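Local structure of ofchtiv-allosamidin (Ostrinia furnacalis, 6JMB) at residues Val25-Pro30 with Asp351-Cys356; Leu243-Pro248 with Glu332-Phe337; Ile342-Ile347 with Pro362-Ile367. The protein probably hydrolyses the beta-1,4 linkages of chitin, as a group IV insect chitinase of glycoside hydrolase family 18, and here holds the inhibitor allosamidin. All blocks are in the same frame, centred on the assembly; numbering follows the deposited sequence. Where two conformers were deposited one is given.

Contact 1. Residues Val25-Pro30 with Asp351-Cys356; sequences VDDIDP and DFHGLC
Asp27 meets Phe352 and His353 through one carboxylate oxygen, and this small touch is all that joins 25-30 to 351-356. Val25 opens a short 3-10 turn, closed by the bond from Ile28 N to Val25 O at 3.0 Å, and its side chain packs on Tyr10 and Asn62. At the end of that turn Asp27 carries CG beside its own backbone N, anti to the carbonyl carbon (chi1 -75°), which directs OD1 across the contact while OD2 accepts a hydrogen bond from Asp24 N. Asp27 OD1 lies 4.2 Å from Phe352 CE2 and 4.4 Å from His353 CE1, a loose approach with no hydrogen bond; carboxylate and phenyl planes stand 63° apart. His353 ND1 is 5.1 Å from Asp27 OD1, so any attraction, were the histidine charged, would be only long-range. Phe352 CE2 also lies above one face of the neighbouring imidazole, toward its rim. Ile28 turns the other way, into Phe23, Leu69 and Phe66, and Asp29 OD1 accepts from Phe31 N.

The facing segment is a type I turn from Asp351 to Gly354. The Asp351 carboxylate braces what follows it: OD1 accepts from Leu355 N at 3.0 Å and OD2 from Cys356 N at 2.8 Å, both on their syn sides. Cys356 is disulfide-bonded to Cys290 of helix 286-295, which also receives Asp351 and Phe352. The contact joins the loop after strand 5-11 to the one between strand 341-345 and helix 362-373, both at the C-terminal end of the family 18 TIM-barrel strands, where the ligand binds, with Phe23 edge-to-face on Phe352 beside it.

Contact 2. Residues Leu243-Pro248 with Glu332-Phe337; sequences LVMGVP and EYANSF
Met245 reaches from its strand to Tyr333 of the helix, and the two side chains cross at about a right angle. The sulfur does the touching: Met245 SD is 3.9 Å from Tyr333 CD1 and 5.1 Å from the centroid of that ring. The line from the centroid to the sulfur is 73° off the ring normal, an oblique Met-aromatic contact. Met245 first runs extended, with CG anti to the backbone N (chi1 -167°) and the next bond also extended, which carries SD out from the strand; the bend comes only at chi3, where the terminal methyl turns aside. The same sulfur lies 4.3 Å from Ala334 CB, so it borders two successive residues of the helix, one aromatic and one a bare methyl.

Tyr333 likewise has CG anti to its N, and its ring extends beside the sulfur. Phe337 CD2, four residues on and just past the helix end, lies 3.7 Å above one face of the tyrosine ring, offset toward the rim. The phenol oxygen is held from elsewhere, by Asn227 and Gln231 of helix 226-235. At the backbone, Tyr333 O accepts twice where the helix ends: from Ser336 OG at 2.7 Å, tilted 21° from the carbonyl plane, and from Phe337 N at 3.2 Å. No hydrogen bond crosses the contact; a buried thioether, a methyl and an aromatic ring make it.

In the TIM barrel of this family, the pair joins strand 243-256 to helix 324-336 on the outer side of the barrel wall. Helix 226-235 closes in through Val226 on Met245 and Val230 on Tyr333. Strand 341-345 runs parallel to strand 243-256, and its Ile342 touches Ala334.

Contact 3. Residues Ile342-Ile347 with Pro362-Ile367; sequences IMLWSI and PLLNTI. With AMI (allosamizoline), chain C; NAA (2-acetamido-2-deoxy-beta-D-allopyranose), chain B.
Ile342, Leu344 and Ile347 meet Leu364 and Ile367 in a wholly apolar, buried interface. Ile367 places CG2 against Ile342, 3.8 Å from Ile342 CB, and its CD1 also approaches Ile342 CG2. Leu364 divides its two methyls: its CD1 is 3.9 Å from Leu344 CD2, those side chains crossing at about a right angle, while its CD2 is 3.8 Å from Ile347 CD1. Ile347 achieves this by an extended chain, CG1 anti to the backbone N (chi1 -169°), which swings CD1 toward the helix.

No hydrogen bond crosses between strand and helix; one set lies within the helix, another reaches the ligand. Pro362 O takes Thr366 N and Thr366 OG1 from opposite faces of its plane. Trp345, on the other side of the strand, gives NE1 to O7 of the N-acetylallosamine unit (NAA) at 2.9 Å (N-H...O angle 162°), in plane at the indole edge.

Stacking adds to this. One indole face carries the allosamizoline, also bonded to Asp194 and Trp85, with C5 3.5 Å above the plane; Ser346 CB, after a cis peptide, backs the opposite face, both offset toward the rim. Replacing Trp345 by a leucine would probably leave the NAA carbonyl without this donor and the allosamizoline without its flat floor.

The strand is two-sided: aliphatic groups seal one side against helix 362-373, and on the other an aromatic CH-pi platform with one directed N-H meets the allosamizoline, a cyclopentane in place of a sugar ring, at the C-terminal end of the barrel strands, where family 18 chitinases bind substrate.

In the fold
Contacts 2 and 3 lie on neighbouring parallel strands, 243-256 and 341-345, their centres about 11 Å apart. Backbone pairing links them: Val247 N to Met343 O at 2.7 Å and Met245 O to Met343 N at 2.9 Å, both probable hydrogen bonds. Contact 1 is about 11 Å from contact 3, centre to centre, packing on it where Asp351 O meets Pro362 CD at 3.4 Å and Ile28 CG2 meets Ile347 CD1 at 4.2 Å, but stays clear of contact 2, about 10 Å away at the nearest atoms. Trp345 reaches the inhibitor, whereas the Met245 side chain lies about 11 Å from the allosamizoline and that of Phe352 about 13 Å from a bound NAA.

Contact 1. Residues Val25-Pro30 with Asp351-Cys356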
loop_
_atom_site.group_PDB
_atom_site.type_symbol
_atom_site.label_atom_id
_atom_site.label_comp_id
_atom_site.label_asym_id
_atom_site.label_seq_id
_atom_site.Cartn_x
_atom_site.Cartn_y
_atom_site.Cartn_z
ATOM N N VAL A 25 -16.252 -4.842 7.109
ATOM C CA VAL A 25 -16.569 -4.979 5.688
ATOM C C VAL A 25 -17.707 -4.048 5.291
ATOM O O VAL A 25 -17.668 -3.416 4.229
ATOM C CB VAL A 25 -16.871 -6.445 5.322
ATOM C CG1 VAL A 25 -17.485 -6.533 3.921
ATOM C CG2 VAL A 25 -15.601 -7.282 5.390
ATOM N N ASP A 26 -18.731 -3.933 6.136
ATOM C CA ASP A 26 -19.876 -3.120 5.746
ATOM C C ASP A 26 -19.624 -1.619 5.847
ATOM O O ASP A 26 -20.537 -0.837 5.557
ATOM C CB ASP A 26 -21.160 -3.549 6.466
ATOM C CG ASP A 26 -21.135 -3.280 7.958
ATOM O OD1 ASP A 26 -20.160 -2.697 8.475
ATOM O OD2 ASP A 26 -22.122 -3.661 8.625
ATOM N N ASP A 27 -18.423 -1.202 6.244
ATOM C CA ASP A 27 -18.013 0.192 6.146
ATOM C C ASP A 27 -17.433 0.536 4.783
ATOM O O ASP A 27 -17.229 1.719 4.493
ATOM C CB ASP A 27 -16.984 0.508 7.234
ATOM C CG ASP A 27 -17.617 0.636 8.600
ATOM O OD1 ASP A 27 -18.447 1.556 8.780
ATOM O OD2 ASP A 27 -17.309 -0.178 9.490
ATOM N N ILE A 28 -17.170 -0.460 3.949
ATOM C CA ILE A 28 -16.597 -0.240 2.626
ATOM C C ILE A 28 -17.681 0.267 1.689
ATOM O O ILE A 28 -18.786 -0.287 1.639
ATOM C CB ILE A 28 -15.991 -1.542 2.083
ATOM C CG1 ILE A 28 -14.833 -1.999 2.972
ATOM C CG2 ILE A 28 -15.546 -1.364 0.632
ATOM C CD1 ILE A 28 -14.287 -3.359 2.613
ATOM N N ASP A 29 -17.355 1.313 0.932
ATOM C CA ASP A 29 -18.202 1.743 -0.169
ATOM C C ASP A 29 -17.681 1.063 -1.424
ATOM O O ASP A 29 -16.630 1.469 -1.945
ATOM C CB ASP A 29 -18.139 3.251 -0.327
ATOM C CG ASP A 29 -19.156 3.768 -1.330
ATOM O OD1 ASP A 29 -19.481 3.041 -2.291
ATOM O OD2 ASP A 29 -19.637 4.901 -1.151
ATOM N N PRO A 30 -18.371 0.054 -1.956
ATOM C CA PRO A 30 -17.819 -0.707 -3.084
ATOM C C PRO A 30 -17.855 0.033 -4.410
ATOM O O PRO A 30 -17.326 -0.494 -5.396
ATOM C CB PRO A 30 -18.704 -1.955 -3.126
ATOM C CG PRO A 30 -20.020 -1.480 -2.586
ATOM C CD PRO A 30 -19.695 -0.440 -1.538
ATOM N N ASP A 351 -10.987 9.225 6.201
ATOM C CA ASP A 351 -11.989 9.780 7.114
ATOM C C ASP A 351 -13.355 9.224 6.702
ATOM O O ASP A 351 -14.207 9.907 6.127
ATOM C CB ASP A 351 -11.940 11.301 7.121
ATOM C CG ASP A 351 -12.893 11.918 8.127
ATOM O OD1 ASP A 351 -13.254 11.252 9.121
ATOM O OD2 ASP A 351 -13.280 13.086 7.914
ATOM N N PHE A 352 -13.541 7.936 6.998
ATOM C CA PHE A 352 -14.711 7.223 6.494
ATOM C C PHE A 352 -16.008 7.709 7.125
ATOM O O PHE A 352 -17.066 7.619 6.491
ATOM C CB PHE A 352 -14.531 5.698 6.576
ATOM C CG PHE A 352 -14.338 5.147 7.969
ATOM C CD1 PHE A 352 -13.102 5.210 8.595
ATOM C CD2 PHE A 352 -15.377 4.499 8.621
ATOM C CE1 PHE A 352 -12.913 4.666 9.869
ATOM C CE2 PHE A 352 -15.196 3.957 9.890
ATOM C CZ PHE A 352 -13.966 4.043 10.513
ATOM N N HIS A 353 -15.946 8.263 8.334
ATOM C CA HIS A 353 -17.117 8.831 8.990
ATOM C C HIS A 353 -17.317 10.311 8.672
ATOM O O HIS A 353 -18.299 10.902 9.140
ATOM C CB HIS A 353 -17.006 8.680 10.513
ATOM C CG HIS A 353 -17.120 7.271 11.010
ATOM N ND1 HIS A 353 -18.061 6.379 10.537
ATOM C CD2 HIS A 353 -16.426 6.612 11.970
ATOM C CE1 HIS A 353 -17.935 5.230 11.179
ATOM N NE2 HIS A 353 -16.949 5.345 12.053
ATOM N N GLY A 354 -16.409 10.930 7.920
ATOM C CA GLY A 354 -16.555 12.334 7.579
ATOM C C GLY A 354 -16.462 13.276 8.757
ATOM O O GLY A 354 -17.060 14.358 8.729
ATOM N N LEU A 355 -15.703 12.905 9.789
ATOM C CA LEU A 355 -15.610 13.721 10.993
ATOM C C LEU A 355 -14.791 14.985 10.787
ATOM O O LEU A 355 -14.870 15.898 11.619
ATOM C CB LEU A 355 -15.008 12.903 12.133
ATOM C CG LEU A 355 -15.744 11.615 12.483
ATOM C CD1 LEU A 355 -15.059 10.900 13.638
ATOM C CD2 LEU A 355 -17.202 11.915 12.813
ATOM N N CYS A 356 -14.016 15.068 9.709
ATOM C CA CYS A 356 -13.111 16.189 9.491
ATOM C C CYS A 356 -13.661 17.246 8.541
ATOM O O CYS A 356 -12.924 18.161 8.156
ATOM C CB CYS A 356 -11.738 15.683 9.043
ATOM S SG CYS A 356 -10.936 14.716 10.347
#

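Contact 2. Residues Leu243-Pro248 with Glu332-Phe337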
loop_
_atom_site.group_PDB
_atom_site.type_symbol
_atom_site.label_atom_id
_atom_site.label_comp_id
_atom_site.label_asym_id
_atom_site.label_seq_id
_atom_site.Cartn_x
_atom_site.Cartn_y
_atom_site.Cartn_z
ATOM N N LEU A 243 1.148 -0.120 -14.533
ATOM C CA LEU A 243 1.739 0.539 -13.373
ATOM C C LEU A 243 0.627 1.258 -12.624
ATOM O O LEU A 243 0.059 2.236 -13.122
ATOM C CB LEU A 243 2.827 1.522 -13.798
ATOM C CG LEU A 243 3.863 1.909 -12.729
ATOM C CD1 LEU A 243 5.019 2.650 -13.377
ATOM C CD2 LEU A 243 3.293 2.759 -11.599
ATOM N N VAL A 244 0.326 0.778 -11.425
ATOM C CA VAL A 244 -0.682 1.376 -10.562
ATOM C C VAL A 244 0.057 2.017 -9.398
ATOM O O VAL A 244 0.802 1.341 -8.676
ATOM C CB VAL A 244 -1.704 0.334 -10.087
ATOM C CG1 VAL A 244 -2.776 0.989 -9.232
ATOM C CG2 VAL A 244 -2.338 -0.369 -11.286
ATOM N N MET A 245 -0.123 3.319 -9.229
ATOM C CA MET A 245 0.711 4.094 -8.319
ATOM C C MET A 245 0.105 4.104 -6.922
ATOM O O MET A 245 -1.037 4.540 -6.737
ATOM C CB MET A 245 0.857 5.521 -8.836
ATOM C CG MET A 245 1.949 6.292 -8.124
ATOM S SD MET A 245 1.999 8.024 -8.621
ATOM C CE MET A 245 0.801 8.721 -7.491
ATOM N N GLY A 246 0.876 3.644 -5.942
ATOM C CA GLY A 246 0.385 3.611 -4.576
ATOM C C GLY A 246 0.355 4.987 -3.934
ATOM O O GLY A 246 1.196 5.849 -4.202
ATOM N N VAL A 247 -0.644 5.185 -3.075
ATOM C CA VAL A 247 -0.737 6.366 -2.213
ATOM C C VAL A 247 -1.124 5.922 -0.811
ATOM O O VAL A 247 -1.802 4.904 -0.619
ATOM C CB VAL A 247 -1.772 7.391 -2.736
ATOM C CG1 VAL A 247 -1.393 7.874 -4.133
ATOM C CG2 VAL A 247 -3.183 6.796 -2.728
ATOM N N PRO A 248 -0.680 6.674 0.201
ATOM C CA PRO A 248 -0.973 6.291 1.590
ATOM C C PRO A 248 -2.155 7.042 2.185
ATOM O O PRO A 248 -2.297 8.252 1.985
ATOM C CB PRO A 248 0.316 6.683 2.317
ATOM C CG PRO A 248 0.759 7.937 1.579
ATOM C CD PRO A 248 0.318 7.765 0.129
ATOM N N GLU A 332 -2.872 13.820 -10.139
ATOM C CA GLU A 332 -2.521 14.596 -11.326
ATOM C C GLU A 332 -1.203 14.122 -11.924
ATOM O O GLU A 332 -1.064 14.029 -13.151
ATOM C CB GLU A 332 -2.494 16.092 -10.991
ATOM C CG GLU A 332 -3.899 16.659 -10.811
ATOM C CD GLU A 332 -3.928 18.075 -10.278
ATOM O OE1 GLU A 332 -2.886 18.565 -9.793
ATOM O OE2 GLU A 332 -5.011 18.695 -10.337
ATOM N N TYR A 333 -0.229 13.800 -11.071
ATOM C CA TYR A 333 1.025 13.226 -11.544
ATOM C C TYR A 333 0.780 11.911 -12.279
ATOM O O TYR A 333 1.311 11.686 -13.376
ATOM C CB TYR A 333 1.979 13.030 -10.358
ATOM C CG TYR A 333 3.272 12.351 -10.741
ATOM C CD1 TYR A 333 3.380 10.966 -10.734
ATOM C CD2 TYR A 333 4.377 13.090 -11.131
ATOM C CE1 TYR A 333 4.550 10.335 -11.104
ATOM C CE2 TYR A 333 5.561 12.466 -11.501
ATOM C CZ TYR A 333 5.635 11.085 -11.483
ATOM O OH TYR A 333 6.794 10.445 -11.859
ATOM N N ALA A 334 -0.021 11.022 -11.683
ATOM C CA ALA A 334 -0.323 9.747 -12.322
ATOM C C ALA A 334 -1.013 9.955 -13.664
ATOM O O ALA A 334 -0.688 9.276 -14.648
ATOM C CB ALA A 334 -1.188 8.895 -11.391
ATOM N N ASN A 335 -1.964 10.893 -13.725
ATOM C CA ASN A 335 -2.619 11.199 -14.995
ATOM C C ASN A 335 -1.610 11.680 -16.029
ATOM O O ASN A 335 -1.689 11.304 -17.204
ATOM C CB ASN A 335 -3.685 12.278 -14.784
ATOM C CG ASN A 335 -4.950 11.745 -14.149
ATOM O OD1 ASN A 335 -5.193 10.540 -14.139
ATOM N ND2 ASN A 335 -5.780 12.653 -13.635
ATOM N N SER A 336 -0.648 12.508 -15.608
ATOM C CA SER A 336 0.298 13.087 -16.559
ATOM C C SER A 336 1.183 12.025 -17.197
ATOM O O SER A 336 1.659 12.213 -18.321
ATOM C CB SER A 336 1.131 14.182 -15.889
ATOM O OG SER A 336 2.094 13.634 -15.004
ATOM N N PHE A 337 1.408 10.904 -16.518
ATOM C CA PHE A 337 2.191 9.816 -17.087
ATOM C C PHE A 337 1.335 8.656 -17.576
ATOM O O PHE A 337 1.870 7.579 -17.864
ATOM C CB PHE A 337 3.273 9.364 -16.105
ATOM C CG PHE A 337 4.425 10.317 -16.029
ATOM C CD1 PHE A 337 5.401 10.310 -17.014
ATOM C CD2 PHE A 337 4.502 11.264 -15.020
ATOM C CE1 PHE A 337 6.454 11.201 -16.974
ATOM C CE2 PHE A 337 5.556 12.167 -14.976
ATOM C CZ PHE A 337 6.534 12.132 -15.955
#

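Contact 3. Residues Ile342-Ile347 with Pro362-Ile367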
loop_
_atom_site.group_PDB
_atom_site.type_symbol
_atom_site.label_atom_id
_atom_site.label_comp_id
_atom_site.label_asym_id
_atom_site.label_seq_id
_atom_site.Cartn_x
_atom_site.Cartn_y
_atom_site.Cartn_z
ATOM N N ILE A 342 -4.562 4.183 -9.479
ATOM C CA ILE A 342 -4.109 4.506 -8.132
ATOM C C ILE A 342 -4.408 3.322 -7.229
ATOM O O ILE A 342 -5.497 2.734 -7.289
ATOM C CB ILE A 342 -4.812 5.773 -7.597
ATOM C CG1 ILE A 342 -4.466 6.983 -8.467
ATOM C CG2 ILE A 342 -4.451 6.040 -6.134
ATOM C CD1 ILE A 342 -3.002 7.358 -8.451
ATOM N N MET A 343 -3.425 2.956 -6.414
ATOM C CA MET A 343 -3.569 1.951 -5.374
ATOM C C MET A 343 -3.464 2.669 -4.035
ATOM O O MET A 343 -2.707 3.636 -3.909
ATOM C CB MET A 343 -2.429 0.925 -5.502
ATOM C CG MET A 343 -2.363 -0.111 -4.408
ATOM S SD MET A 343 -0.987 -1.267 -4.644
ATOM C CE MET A 343 0.419 -0.308 -4.082
ATOM N N LEU A 344 -4.228 2.225 -3.039
ATOM C CA LEU A 344 -4.187 2.878 -1.742
ATOM C C LEU A 344 -4.017 1.877 -0.612
ATOM O O LEU A 344 -4.691 0.847 -0.565
ATOM C CB LEU A 344 -5.434 3.741 -1.498
ATOM C CG LEU A 344 -6.740 2.960 -1.555
ATOM C CD1 LEU A 344 -7.680 3.362 -0.424
ATOM C CD2 LEU A 344 -7.424 3.179 -2.903
ATOM N N TRP A 345 -3.114 2.197 0.302
ATOM C CA TRP A 345 -3.038 1.534 1.598
ATOM C C TRP A 345 -3.385 2.590 2.636
ATOM O O TRP A 345 -2.606 3.531 2.835
ATOM C CB TRP A 345 -1.631 0.998 1.875
ATOM C CG TRP A 345 -1.652 0.226 3.147
ATOM C CD1 TRP A 345 -1.471 0.717 4.418
ATOM C CD2 TRP A 345 -1.968 -1.161 3.291
ATOM N NE1 TRP A 345 -1.633 -0.299 5.341
ATOM C CE2 TRP A 345 -1.942 -1.455 4.674
ATOM C CE3 TRP A 345 -2.263 -2.187 2.389
ATOM C CZ2 TRP A 345 -2.199 -2.733 5.168
ATOM C CZ3 TRP A 345 -2.514 -3.455 2.882
ATOM C CH2 TRP A 345 -2.478 -3.716 4.259
ATOM N N SER A 346 -4.551 2.474 3.288
ATOM C CA SER A 346 -5.579 1.456 3.091
ATOM C C SER A 346 -6.901 2.136 3.457
ATOM O O SER A 346 -6.913 3.185 4.114
ATOM C CB SER A 346 -5.335 0.250 4.002
ATOM O OG SER A 346 -5.050 0.662 5.330
ATOM N N ILE A 347 -8.011 1.524 3.041
ATOM C CA ILE A 347 -9.295 2.222 3.046
ATOM C C ILE A 347 -9.752 2.557 4.461
ATOM O O ILE A 347 -10.435 3.569 4.679
ATOM C CB ILE A 347 -10.336 1.409 2.250
ATOM C CG1 ILE A 347 -11.606 2.233 2.005
ATOM C CG2 ILE A 347 -10.637 0.078 2.939
ATOM C CD1 ILE A 347 -12.581 1.570 1.028
ATOM N N PRO A 362 -12.925 11.374 2.179
ATOM C CA PRO A 362 -12.408 12.495 1.370
ATOM C C PRO A 362 -11.217 12.115 0.511
ATOM O O PRO A 362 -11.118 12.570 -0.635
ATOM C CB PRO A 362 -12.041 13.549 2.422
ATOM C CG PRO A 362 -11.787 12.751 3.674
ATOM C CD PRO A 362 -12.788 11.633 3.622
ATOM N N LEU A 363 -10.299 11.298 1.028
ATOM C CA LEU A 363 -9.149 10.918 0.218
ATOM C C LEU A 363 -9.570 10.046 -0.952
ATOM O O LEU A 363 -9.111 10.251 -2.084
ATOM C CB LEU A 363 -8.118 10.195 1.078
ATOM C CG LEU A 363 -7.529 11.021 2.227
ATOM C CD1 LEU A 363 -6.426 10.226 2.912
ATOM C CD2 LEU A 363 -7.017 12.368 1.717
ATOM N N LEU A 364 -10.446 9.073 -0.699
ATOM C CA LEU A 364 -10.871 8.155 -1.748
ATOM C C LEU A 364 -11.741 8.860 -2.785
ATOM O O LEU A 364 -11.591 8.626 -3.991
ATOM C CB LEU A 364 -11.588 6.962 -1.118
ATOM C CG LEU A 364 -11.913 5.779 -2.028
ATOM C CD1 LEU A 364 -10.710 5.332 -2.842
ATOM C CD2 LEU A 364 -12.434 4.631 -1.184
ATOM N N ASN A 365 -12.639 9.746 -2.342
ATOM C CA ASN A 365 -13.411 10.538 -3.299
ATOM C C ASN A 365 -12.502 11.421 -4.143
ATOM O O ASN A 365 -12.727 11.577 -5.351
ATOM C CB ASN A 365 -14.471 11.372 -2.579
ATOM C CG ASN A 365 -15.755 10.606 -2.354
ATOM O OD1 ASN A 365 -16.468 10.271 -3.303
ATOM N ND2 ASN A 365 -16.060 10.325 -1.095
ATOM N N THR A 366 -11.458 11.990 -3.535
ATOM C CA THR A 366 -10.510 12.797 -4.300
ATOM C C THR A 366 -9.865 11.975 -5.411
ATOM O O THR A 366 -9.765 12.430 -6.558
ATOM C CB THR A 366 -9.444 13.382 -3.370
ATOM O OG1 THR A 366 -10.063 14.283 -2.446
ATOM C CG2 THR A 366 -8.401 14.145 -4.171
ATOM N N ILE A 367 -9.421 10.759 -5.090
ATOM C CA ILE A 367 -8.812 9.895 -6.099
ATOM C C ILE A 367 -9.776 9.658 -7.253
ATOM O O ILE A 367 -9.415 9.803 -8.429
ATOM C CB ILE A 367 -8.355 8.571 -5.463
ATOM C CG1 ILE A 367 -7.194 8.820 -4.507
ATOM C CG2 ILE A 367 -7.951 7.581 -6.543
ATOM C CD1 ILE A 367 -6.909 7.645 -3.586
HETATM C C1 AMI C . 2.229 -2.043 2.891
HETATM C C2 AMI C . 2.311 -3.601 3.149
HETATM C C3 AMI C . 1.602 -3.790 4.396
HETATM C C4 AMI C . 1.855 -2.454 5.208
HETATM C C5 AMI C . 1.588 -1.459 4.180
HETATM C C6 AMI C . 2.157 -0.035 4.530
HETATM C C7 AMI C . 1.112 -3.171 1.341
HETATM C C8 AMI C . 0.147 -4.794 -0.367
HETATM C C9 AMI C . -0.239 -2.275 -0.634
HETATM N N2 AMI C . 1.724 -4.161 2.124
HETATM N N7 AMI C . 0.343 -3.420 0.115
HETATM O O3 AMI C . 2.059 -4.965 5.064
HETATM O O4 AMI C . 0.949 -2.219 6.278
HETATM O O6 AMI C . 3.533 -0.161 4.824
HETATM O O7 AMI C . 1.298 -1.900 1.795
HETATM C C1 NAA B . 1.312 -2.838 7.473
HETATM C C2 NAA B . 0.598 -2.158 8.630
HETATM C C3 NAA B . 0.793 -2.869 9.915
HETATM C C4 NAA B . 0.363 -4.319 9.799
HETATM C C5 NAA B . 1.118 -4.977 8.651
HETATM C C6 NAA B . 0.714 -6.401 8.421
HETATM C C7 NAA B . 0.304 0.368 8.323
HETATM C C8 NAA B . 0.934 1.765 8.318
HETATM N N2 NAA B . 1.188 -0.776 8.656
HETATM O O3 NAA B . 2.208 -2.775 10.264
HETATM O O4 NAA B . 0.647 -5.075 10.994
HETATM O O5 NAA B . 0.829 -4.244 7.420
HETATM O O6 NAA B . 1.537 -6.914 7.396
HETATM O O7 NAA B . -0.832 0.197 8.090
#